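PDB 4KPP: putative uncharacterized protein from Archaeoglobus fulgidus, which exchanges protons for calcium ions across the membrane, as a transporter of the sodium/calcium exchanger family. Local coordinates for residues V44-F48 against P257-V261; L49-A54 against L212-G217; R139-L145 against V328-L334. All coordinates share one frame. Residues are numbered along the deposited sequence.

Contact 1. Residues V44-F48 against P257-V261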
loop_
_atom_site.group_PDB
_atom_site.type_symbol
_atom_site.label_atom_id
_atom_site.label_comp_id
_atom_site.label_asym_id
_atom_site.label_seq_id
_atom_site.Cartn_x
_atom_site.Cartn_y
_atom_site.Cartn_z
ATOM N N VAL A 44 -5.333 -4.811 12.044
ATOM C CA VAL A 44 -4.081 -5.490 11.737
ATOM C C VAL A 44 -4.273 -7.010 11.683
ATOM O O VAL A 44 -3.773 -7.674 10.776
ATOM C CB VAL A 44 -2.993 -5.121 12.770
ATOM C CG1 VAL A 44 -1.772 -6.018 12.627
ATOM C CG2 VAL A 44 -2.607 -3.653 12.630
ATOM N N SER A 45 -5.013 -7.543 12.651
ATOM C CA SER A 45 -5.290 -8.978 12.720
ATOM C C SER A 45 -6.058 -9.464 11.497
ATOM O O SER A 45 -5.674 -10.445 10.857
ATOM C CB SER A 45 -6.078 -9.304 13.988
ATOM O OG SER A 45 -5.440 -8.737 15.117
ATOM N N ALA A 46 -7.140 -8.764 11.175
ATOM C CA ALA A 46 -7.953 -9.100 10.013
ATOM C C ALA A 46 -7.138 -9.028 8.723
ATOM O O ALA A 46 -7.439 -9.718 7.752
ATOM C CB ALA A 46 -9.169 -8.185 9.934
ATOM N N SER A 47 -6.100 -8.196 8.724
ATOM C CA SER A 47 -5.238 -8.052 7.556
ATOM C C SER A 47 -4.416 -9.311 7.270
ATOM O O SER A 47 -4.246 -9.691 6.111
ATOM C CB SER A 47 -4.317 -6.839 7.703
ATOM O OG SER A 47 -3.507 -6.683 6.553
ATOM N N PHE A 48 -3.902 -9.951 8.319
ATOM C CA PHE A 48 -3.158 -11.198 8.151
ATOM C C PHE A 48 -4.088 -12.310 7.676
ATOM O O PHE A 48 -3.702 -13.149 6.860
ATOM C CB PHE A 48 -2.476 -11.628 9.455
ATOM C CG PHE A 48 -1.302 -10.775 9.846
ATOM C CD1 PHE A 48 -0.082 -10.913 9.201
ATOM C CD2 PHE A 48 -1.409 -9.852 10.876
ATOM C CE1 PHE A 48 1.003 -10.133 9.564
ATOM C CE2 PHE A 48 -0.328 -9.071 11.241
ATOM C CZ PHE A 48 0.879 -9.213 10.584
ATOM N N PRO A 257 1.134 -5.028 8.496
ATOM C CA PRO A 257 0.962 -6.449 8.173
ATOM C C PRO A 257 1.641 -6.821 6.862
ATOM O O PRO A 257 2.211 -7.907 6.744
ATOM C CB PRO A 257 -0.555 -6.595 8.032
ATOM C CG PRO A 257 -1.110 -5.516 8.896
ATOM C CD PRO A 257 -0.166 -4.365 8.728
ATOM N N GLU A 258 1.577 -5.914 5.893
ATOM C CA GLU A 258 2.244 -6.094 4.610
ATOM C C GLU A 258 3.758 -6.173 4.784
ATOM O O GLU A 258 4.427 -6.976 4.133
ATOM C CB GLU A 258 1.893 -4.936 3.679
ATOM C CG GLU A 258 2.721 -4.876 2.412
ATOM C CD GLU A 258 2.835 -3.466 1.878
ATOM O OE1 GLU A 258 3.064 -3.299 0.663
ATOM O OE2 GLU A 258 2.697 -2.521 2.682
ATOM N N LEU A 259 4.291 -5.333 5.666
ATOM C CA LEU A 259 5.724 -5.308 5.939
ATOM C C LEU A 259 6.184 -6.584 6.635
ATOM O O LEU A 259 7.212 -7.157 6.277
ATOM C CB LEU A 259 6.089 -4.087 6.783
ATOM C CG LEU A 259 6.732 -2.911 6.047
ATOM C CD1 LEU A 259 8.058 -3.338 5.438
ATOM C CD2 LEU A 259 5.804 -2.349 4.976
ATOM N N ILE A 260 5.419 -7.023 7.629
ATOM C CA ILE A 260 5.735 -8.239 8.372
ATOM C C ILE A 260 5.807 -9.472 7.466
ATOM O O ILE A 260 6.707 -10.302 7.603
ATOM C CB ILE A 260 4.715 -8.479 9.505
ATOM C CG1 ILE A 260 4.832 -7.378 10.560
ATOM C CG2 ILE A 260 4.925 -9.843 10.147
ATOM C CD1 ILE A 260 3.778 -7.462 11.648
ATOM N N VAL A 261 4.863 -9.584 6.537
ATOM C CA VAL A 261 4.863 -10.697 5.592
ATOM C C VAL A 261 6.074 -10.605 4.667
ATOM O O VAL A 261 6.681 -11.618 4.317
ATOM C CB VAL A 261 3.549 -10.756 4.775
ATOM C CG1 VAL A 261 3.664 -11.751 3.624
ATOM C CG2 VAL A 261 2.376 -11.112 5.684
#

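Contact 2. Residues L49-A54 against L212-G217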
loop_
_atom_site.group_PDB
_atom_site.type_symbol
_atom_site.label_atom_id
_atom_site.label_comp_id
_atom_site.label_asym_id
_atom_site.label_seq_id
_atom_site.Cartn_x
_atom_site.Cartn_y
_atom_site.Cartn_z
ATOM N N LEU A 49 -5.310 -12.313 8.203
ATOM C CA LEU A 49 -6.318 -13.290 7.807
ATOM C C LEU A 49 -6.600 -13.171 6.317
ATOM O O LEU A 49 -6.637 -14.174 5.601
ATOM C CB LEU A 49 -7.609 -13.095 8.607
ATOM C CG LEU A 49 -7.489 -13.291 10.122
ATOM C CD1 LEU A 49 -8.760 -12.840 10.838
ATOM C CD2 LEU A 49 -7.160 -14.741 10.463
ATOM N N ILE A 50 -6.787 -11.933 5.861
ATOM C CA ILE A 50 -7.029 -11.653 4.451
ATOM C C ILE A 50 -5.865 -12.129 3.588
ATOM O O ILE A 50 -6.071 -12.744 2.546
ATOM C CB ILE A 50 -7.295 -10.150 4.214
ATOM C CG1 ILE A 50 -8.707 -9.791 4.678
ATOM C CG2 ILE A 50 -7.134 -9.797 2.745
ATOM C CD1 ILE A 50 -9.038 -8.324 4.578
ATOM N N SER A 51 -4.643 -11.869 4.038
ATOM C CA SER A 51 -3.464 -12.296 3.295
ATOM C C SER A 51 -3.367 -13.817 3.235
ATOM O O SER A 51 -3.055 -14.380 2.186
ATOM C CB SER A 51 -2.194 -11.696 3.898
ATOM O OG SER A 51 -2.169 -10.295 3.695
ATOM N N TRP A 52 -3.638 -14.470 4.362
ATOM C CA TRP A 52 -3.682 -15.927 4.422
ATOM C C TRP A 52 -4.727 -16.471 3.464
ATOM O O TRP A 52 -4.507 -17.483 2.797
ATOM C CB TRP A 52 -3.998 -16.400 5.842
ATOM C CG TRP A 52 -2.856 -16.257 6.792
ATOM C CD1 TRP A 52 -1.558 -15.979 6.476
ATOM C CD2 TRP A 52 -2.904 -16.383 8.218
ATOM N NE1 TRP A 52 -0.795 -15.926 7.617
ATOM C CE2 TRP A 52 -1.597 -16.171 8.700
ATOM C CE3 TRP A 52 -3.924 -16.656 9.135
ATOM C CZ2 TRP A 52 -1.284 -16.222 10.056
ATOM C CZ3 TRP A 52 -3.609 -16.707 10.482
ATOM C CH2 TRP A 52 -2.302 -16.492 10.929
ATOM N N ALA A 53 -5.867 -15.788 3.401
ATOM C CA ALA A 53 -6.959 -16.179 2.516
ATOM C C ALA A 53 -6.606 -15.980 1.042
ATOM O O ALA A 53 -6.921 -16.819 0.200
ATOM C CB ALA A 53 -8.218 -15.399 2.862
ATOM N N ALA A 54 -5.955 -14.861 0.739
ATOM C CA ALA A 54 -5.587 -14.525 -0.634
ATOM C C ALA A 54 -4.510 -15.457 -1.173
ATOM O O ALA A 54 -4.488 -15.769 -2.359
ATOM C CB ALA A 54 -5.127 -13.079 -0.720
ATOM N N LEU A 212 -13.134 -16.726 5.930
ATOM C CA LEU A 212 -12.031 -15.876 6.379
ATOM C C LEU A 212 -12.098 -14.478 5.771
ATOM O O LEU A 212 -12.038 -13.482 6.488
ATOM C CB LEU A 212 -10.682 -16.519 6.053
ATOM C CG LEU A 212 -10.124 -17.488 7.093
ATOM C CD1 LEU A 212 -8.794 -18.059 6.628
ATOM C CD2 LEU A 212 -9.968 -16.788 8.431
ATOM N N PHE A 213 -12.218 -14.421 4.447
ATOM C CA PHE A 213 -12.384 -13.164 3.725
ATOM C C PHE A 213 -13.558 -12.344 4.259
ATOM O O PHE A 213 -13.418 -11.150 4.533
ATOM C CB PHE A 213 -12.600 -13.439 2.236
ATOM C CG PHE A 213 -11.376 -13.232 1.392
ATOM C CD1 PHE A 213 -10.523 -12.169 1.631
ATOM C CD2 PHE A 213 -11.082 -14.103 0.353
ATOM C CE1 PHE A 213 -9.398 -11.975 0.853
ATOM C CE2 PHE A 213 -9.958 -13.916 -0.430
ATOM C CZ PHE A 213 -9.113 -12.850 -0.180
ATOM N N LEU A 214 -14.713 -12.987 4.400
ATOM C CA LEU A 214 -15.912 -12.292 4.854
ATOM C C LEU A 214 -15.769 -11.815 6.292
ATOM O O LEU A 214 -16.170 -10.700 6.621
ATOM C CB LEU A 214 -17.155 -13.176 4.708
ATOM C CG LEU A 214 -17.619 -13.466 3.280
ATOM C CD1 LEU A 214 -18.812 -14.406 3.288
ATOM C CD2 LEU A 214 -17.951 -12.174 2.545
ATOM N N PHE A 215 -15.191 -12.659 7.144
ATOM C CA PHE A 215 -15.033 -12.317 8.551
ATOM C C PHE A 215 -14.033 -11.188 8.742
ATOM O O PHE A 215 -14.275 -10.258 9.506
ATOM C CB PHE A 215 -14.606 -13.532 9.373
ATOM C CG PHE A 215 -14.174 -13.186 10.770
ATOM C CD1 PHE A 215 -15.104 -12.793 11.721
ATOM C CD2 PHE A 215 -12.838 -13.245 11.132
ATOM C CE1 PHE A 215 -14.709 -12.466 13.005
ATOM C CE2 PHE A 215 -12.437 -12.919 12.416
ATOM C CZ PHE A 215 -13.373 -12.531 13.351
ATOM N N ALA A 216 -12.908 -11.275 8.041
ATOM C CA ALA A 216 -11.871 -10.255 8.139
ATOM C C ALA A 216 -12.336 -8.947 7.509
ATOM O O ALA A 216 -12.099 -7.867 8.056
ATOM C CB ALA A 216 -10.592 -10.738 7.488
ATOM N N GLY A 217 -13.004 -9.051 6.364
ATOM C CA GLY A 217 -13.547 -7.889 5.685
ATOM C C GLY A 217 -14.608 -7.201 6.523
ATOM O O GLY A 217 -14.656 -5.972 6.585
#

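Contact 3. Residues R139-L145 against V328-L334. With CA (calcium ion), chain D.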
loop_
_atom_site.group_PDB
_atom_site.type_symbol
_atom_site.label_atom_id
_atom_site.label_comp_id
_atom_site.label_asym_id
_atom_site.label_seq_id
_atom_site.Cartn_x
_atom_site.Cartn_y
_atom_site.Cartn_z
ATOM N N ARG A 139 9.764 -4.773 -14.873
ATOM C CA ARG A 139 9.657 -3.754 -15.919
ATOM C C ARG A 139 8.207 -3.371 -16.213
ATOM O O ARG A 139 7.931 -2.269 -16.680
ATOM C CB ARG A 139 10.341 -4.214 -17.206
ATOM C CG ARG A 139 11.832 -4.477 -17.083
ATOM C CD ARG A 139 12.463 -4.590 -18.463
ATOM N NE ARG A 139 13.685 -5.393 -18.467
ATOM C CZ ARG A 139 14.908 -4.899 -18.298
ATOM N NH1 ARG A 139 15.958 -5.707 -18.322
ATOM N NH2 ARG A 139 15.079 -3.599 -18.102
ATOM N N LEU A 140 7.290 -4.294 -15.945
ATOM C CA LEU A 140 5.865 -4.029 -16.071
ATOM C C LEU A 140 5.470 -2.918 -15.100
ATOM O O LEU A 140 4.994 -1.860 -15.516
ATOM C CB LEU A 140 5.063 -5.302 -15.769
ATOM C CG LEU A 140 3.666 -5.518 -16.372
ATOM C CD1 LEU A 140 2.855 -6.463 -15.493
ATOM C CD2 LEU A 140 2.899 -4.226 -16.618
ATOM N N GLU A 141 5.666 -3.164 -13.807
ATOM C CA GLU A 141 5.279 -2.197 -12.785
ATOM C C GLU A 141 6.030 -0.877 -12.934
ATOM O O GLU A 141 5.488 0.179 -12.629
ATOM C CB GLU A 141 5.454 -2.760 -11.367
ATOM C CG GLU A 141 6.189 -4.081 -11.283
ATOM C CD GLU A 141 5.293 -5.278 -11.555
ATOM O OE1 GLU A 141 4.215 -5.375 -10.931
ATOM O OE2 GLU A 141 5.671 -6.121 -12.395
ATOM N N ILE A 142 7.271 -0.946 -13.409
ATOM C CA ILE A 142 8.074 0.251 -13.660
ATOM C C ILE A 142 7.387 1.177 -14.663
ATOM O O ILE A 142 7.312 2.390 -14.459
ATOM C CB ILE A 142 9.480 -0.114 -14.184
ATOM C CG1 ILE A 142 10.293 -0.808 -13.090
ATOM C CG2 ILE A 142 10.212 1.125 -14.680
ATOM C CD1 ILE A 142 11.698 -1.183 -13.518
ATOM N N PHE A 143 6.882 0.588 -15.740
ATOM C CA PHE A 143 6.186 1.330 -16.785
ATOM C C PHE A 143 4.967 2.069 -16.241
ATOM O O PHE A 143 4.782 3.259 -16.503
ATOM C CB PHE A 143 5.762 0.374 -17.902
ATOM C CG PHE A 143 4.967 1.027 -18.996
ATOM C CD1 PHE A 143 5.605 1.685 -20.033
ATOM C CD2 PHE A 143 3.583 0.967 -18.995
ATOM C CE1 PHE A 143 4.875 2.284 -21.046
ATOM C CE2 PHE A 143 2.849 1.560 -19.999
ATOM C CZ PHE A 143 3.494 2.221 -21.028
ATOM N N PHE A 144 4.136 1.360 -15.485
ATOM C CA PHE A 144 2.918 1.953 -14.948
ATOM C C PHE A 144 3.198 2.940 -13.829
ATOM O O PHE A 144 2.452 3.897 -13.638
ATOM C CB PHE A 144 1.937 0.875 -14.497
ATOM C CG PHE A 144 1.136 0.299 -15.621
ATOM C CD1 PHE A 144 0.036 0.980 -16.117
ATOM C CD2 PHE A 144 1.493 -0.907 -16.200
ATOM C CE1 PHE A 144 -0.701 0.463 -17.162
ATOM C CE2 PHE A 144 0.759 -1.428 -17.244
ATOM C CZ PHE A 144 -0.337 -0.742 -17.725
ATOM N N LEU A 145 4.282 2.706 -13.099
ATOM C CA LEU A 145 4.721 3.630 -12.064
ATOM C C LEU A 145 5.137 4.948 -12.702
ATOM O O LEU A 145 4.851 6.022 -12.182
ATOM C CB LEU A 145 5.889 3.030 -11.285
ATOM C CG LEU A 145 5.708 2.838 -9.780
ATOM C CD1 LEU A 145 4.250 2.592 -9.435
ATOM C CD2 LEU A 145 6.574 1.679 -9.307
ATOM N N VAL A 328 11.245 5.082 -9.343
ATOM C CA VAL A 328 11.262 4.510 -10.687
ATOM C C VAL A 328 12.681 4.433 -11.248
ATOM O O VAL A 328 13.095 3.401 -11.782
ATOM C CB VAL A 328 10.390 5.337 -11.657
ATOM C CG1 VAL A 328 10.691 4.970 -13.102
ATOM C CG2 VAL A 328 8.922 5.139 -11.348
ATOM N N ALA A 329 13.421 5.530 -11.122
ATOM C CA ALA A 329 14.776 5.609 -11.657
ATOM C C ALA A 329 15.704 4.580 -11.010
ATOM O O ALA A 329 16.603 4.048 -11.657
ATOM C CB ALA A 329 15.330 7.021 -11.483
ATOM N N ILE A 330 15.476 4.310 -9.729
ATOM C CA ILE A 330 16.266 3.335 -8.985
ATOM C C ILE A 330 15.970 1.907 -9.437
ATOM O O ILE A 330 16.867 1.072 -9.505
ATOM C CB ILE A 330 16.017 3.474 -7.462
ATOM C CG1 ILE A 330 16.766 4.688 -6.914
ATOM C CG2 ILE A 330 16.431 2.216 -6.710
ATOM C CD1 ILE A 330 16.596 4.885 -5.424
ATOM N N LEU A 331 14.711 1.636 -9.762
ATOM C CA LEU A 331 14.301 0.298 -10.179
ATOM C C LEU A 331 14.748 -0.070 -11.596
ATOM O O LEU A 331 14.710 -1.239 -11.977
ATOM C CB LEU A 331 12.782 0.159 -10.080
ATOM C CG LEU A 331 12.150 0.390 -8.708
ATOM C CD1 LEU A 331 10.639 0.239 -8.789
ATOM C CD2 LEU A 331 12.739 -0.552 -7.665
ATOM N N LEU A 332 15.162 0.927 -12.373
ATOM C CA LEU A 332 15.465 0.724 -13.792
ATOM C C LEU A 332 16.569 -0.303 -14.078
ATOM O O LEU A 332 16.507 -1.021 -15.078
ATOM C CB LEU A 332 15.787 2.058 -14.473
ATOM C CG LEU A 332 14.596 2.964 -14.792
ATOM C CD1 LEU A 332 15.082 4.307 -15.311
ATOM C CD2 LEU A 332 13.661 2.305 -15.799
ATOM N N ASP A 333 17.570 -0.377 -13.207
ATOM C CA ASP A 333 18.662 -1.333 -13.389
ATOM C C ASP A 333 18.301 -2.722 -12.848
ATOM O O ASP A 333 19.139 -3.623 -12.822
ATOM C CB ASP A 333 19.959 -0.815 -12.753
ATOM C CG ASP A 333 19.780 -0.405 -11.305
ATOM O OD1 ASP A 333 18.651 -0.538 -10.788
ATOM O OD2 ASP A 333 20.771 0.038 -10.683
ATOM N N LEU A 334 17.042 -2.885 -12.440
ATOM C CA LEU A 334 16.542 -4.133 -11.858
ATOM C C LEU A 334 17.358 -4.579 -10.646
ATOM O O LEU A 334 17.500 -5.775 -10.383
ATOM C CB LEU A 334 16.476 -5.253 -12.907
ATOM C CG LEU A 334 15.447 -5.064 -14.024
ATOM C CD1 LEU A 334 15.410 -6.267 -14.952
ATOM C CD2 LEU A 334 14.073 -4.801 -13.428
HETATM CA CA CA D . 19.119 0.312 -8.579
HETATM O O HOH W 1 14.358 -1.592 -16.934
#

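Contact 1. Residues V44-F48 against P257-V261
Pro257 and Phe48 make up most of this contact. The CB of Pro257 sits over one face of the Phe48 ring, 4.1 Å from its centroid and 15° off the ring normal. This is a CH-pi contact. Pro257 CG also meets Val44 CG1 at 3.8 Å. Pro257 CB lies 3.3 Å from Ser47 OG in van der Waals contact. The pyrrolidine is thus held among Val44, Ser47 and Phe48. Ile260 is the third contributor. Its CD1 meets Phe48 CZ at 3.5 Å, at the ring edge and near the ring plane. One turn on from the proline, Val261 CG2 approaches Phe48 CE1 at 4.2 Å. No hydrogen bond crosses the contact, so the two segments are joined by apolar packing. The axes of the short segments come no nearer than 10.2 Å and cross at -46°, so the Phe48 ring and the Pro257 ring fill the space between them. Helix 242-267 is kinked here. The backbone N atoms of Pro257 and Glu258 make no bond to the preceding turn, and a proline has no amide hydrogen to offer. Glu258 points away from the contact. Its OE1 is hydrogen-bonded to Ser281 OG on helix 271-285, and its carboxylate lies close to that of Glu255. The contact therefore packs helix 32-60 against the kink of helix 242-267. Both helices are predicted to be transmembrane, and the contact is apolar packing away from the calcium site. Helix 202-221 touches Ala46, and helix 96-127 covers Glu258 and Leu259.

Contact 2. Residues L49-A54 against L212-G217
The ring of Phe213 lies flat against Ala53. Ala53 CB is 3.8 Å from the ring centroid and only 3° off the normal, a clear CH-pi contact over the face. Ile50 CG2 meets the edge of the same ring, 3.7 Å from Phe213 CE1. Ala54 CB is 4.0 Å from Phe213 CZ. The phenyl group thus fits against one turn of helix 32-60. A second cluster forms around Leu49. Its CD2 meets Leu212 CD2 at 4.0 Å, and its CD1 reaches the edge of the Phe215 ring, 4.0 Å from CE2. Between the clusters the small Ala216 lets the backbones come close. Its CB is 3.5 Å from Ile50 CG1 and 4.0 Å from Leu49 CB. The axes approach to 8.8 Å at a crossing angle of -158°, so the helices run nearly antiparallel. Packing is apolar throughout, with no hydrogen bond between the segments. Leu73 of helix 67-73 touches Ile50, Ala54 and Phe213, and helix 4-14 covers Leu49. The two segments lie in the two sodium/calcium exchanger family regions of the chain. Their antiparallel pairing is consistent with the inverted-repeat fold of this family, in which the first transmembrane helices of the two repeats pack side by side.

Contact 3. Residues R139-L145 against V328-L334
The segment 328-334 packs leucines against a helix on one side and binds calcium on the other. A type I turn runs from Leu331 to Leu334, with a hydrogen bond from Leu334 N to Leu331 O at 2.9 Å. Leu334 has a left-handed backbone conformation and directs its CB toward helix 138-152. Ile142 is the centre of the packing. Its CD1 lies 3.4 Å from Leu331 O and 3.8 Å from Leu331 CB, and its CG2 is 3.8 Å from Leu332 CD2. One turn further on, Leu145 CB meets Val328 CG2 at 3.7 Å. At the other end Leu334 CD1 lies over one face of the Arg139 guanidinium, 3.5 Å from NH1. No direct hydrogen bond joins the segments. A water links them instead. Its oxygen accepts a weak hydrogen bond from Arg139 NH2 at 2.4 Å and lies 2.9 Å from Leu332 O. The stronger partner of Arg139 is Glu381, a salt bridge to helix 379-393. The calcium ion is bound by Ile330 O at 2.5 Å and by both carboxylate oxygens of Asp333, OD1 at 2.4 Å and OD2 at 2.7 Å. Lys335 and Glu340 complete the protein side of the site. Leu334 is also hydrogen-bonded through its backbone to Leu134, beside the pairing of strands 131-133 and 335-337. The arrangement is a calcium-binding turn that follows helix 311-331 and leads through strand 335-337 into helix 338-353, with its apolar side set on helix 138-152.

Overall arrangement
From the N terminus, helix 32-60 comes first and serves two contacts in succession. Residues 44-48 enter contact 1 and residues 49-54 enter contact 2. The chain then reaches 139-145, the first half of contact 3. Residues 212-217 close contact 2, and 257-261 close the longer loop of contact 1, which encloses it. Residues 328-334 close contact 3 last, so its loop crosses both others. Contacts 1 and 2 touch through Ala46 O and Ala216 CB, 3.3 Å apart. The centre of contact 3 lies about 26 Å from that of contact 1 and about 30 Å from that of contact 2, across the chain's centre. All three join the first family region to the second.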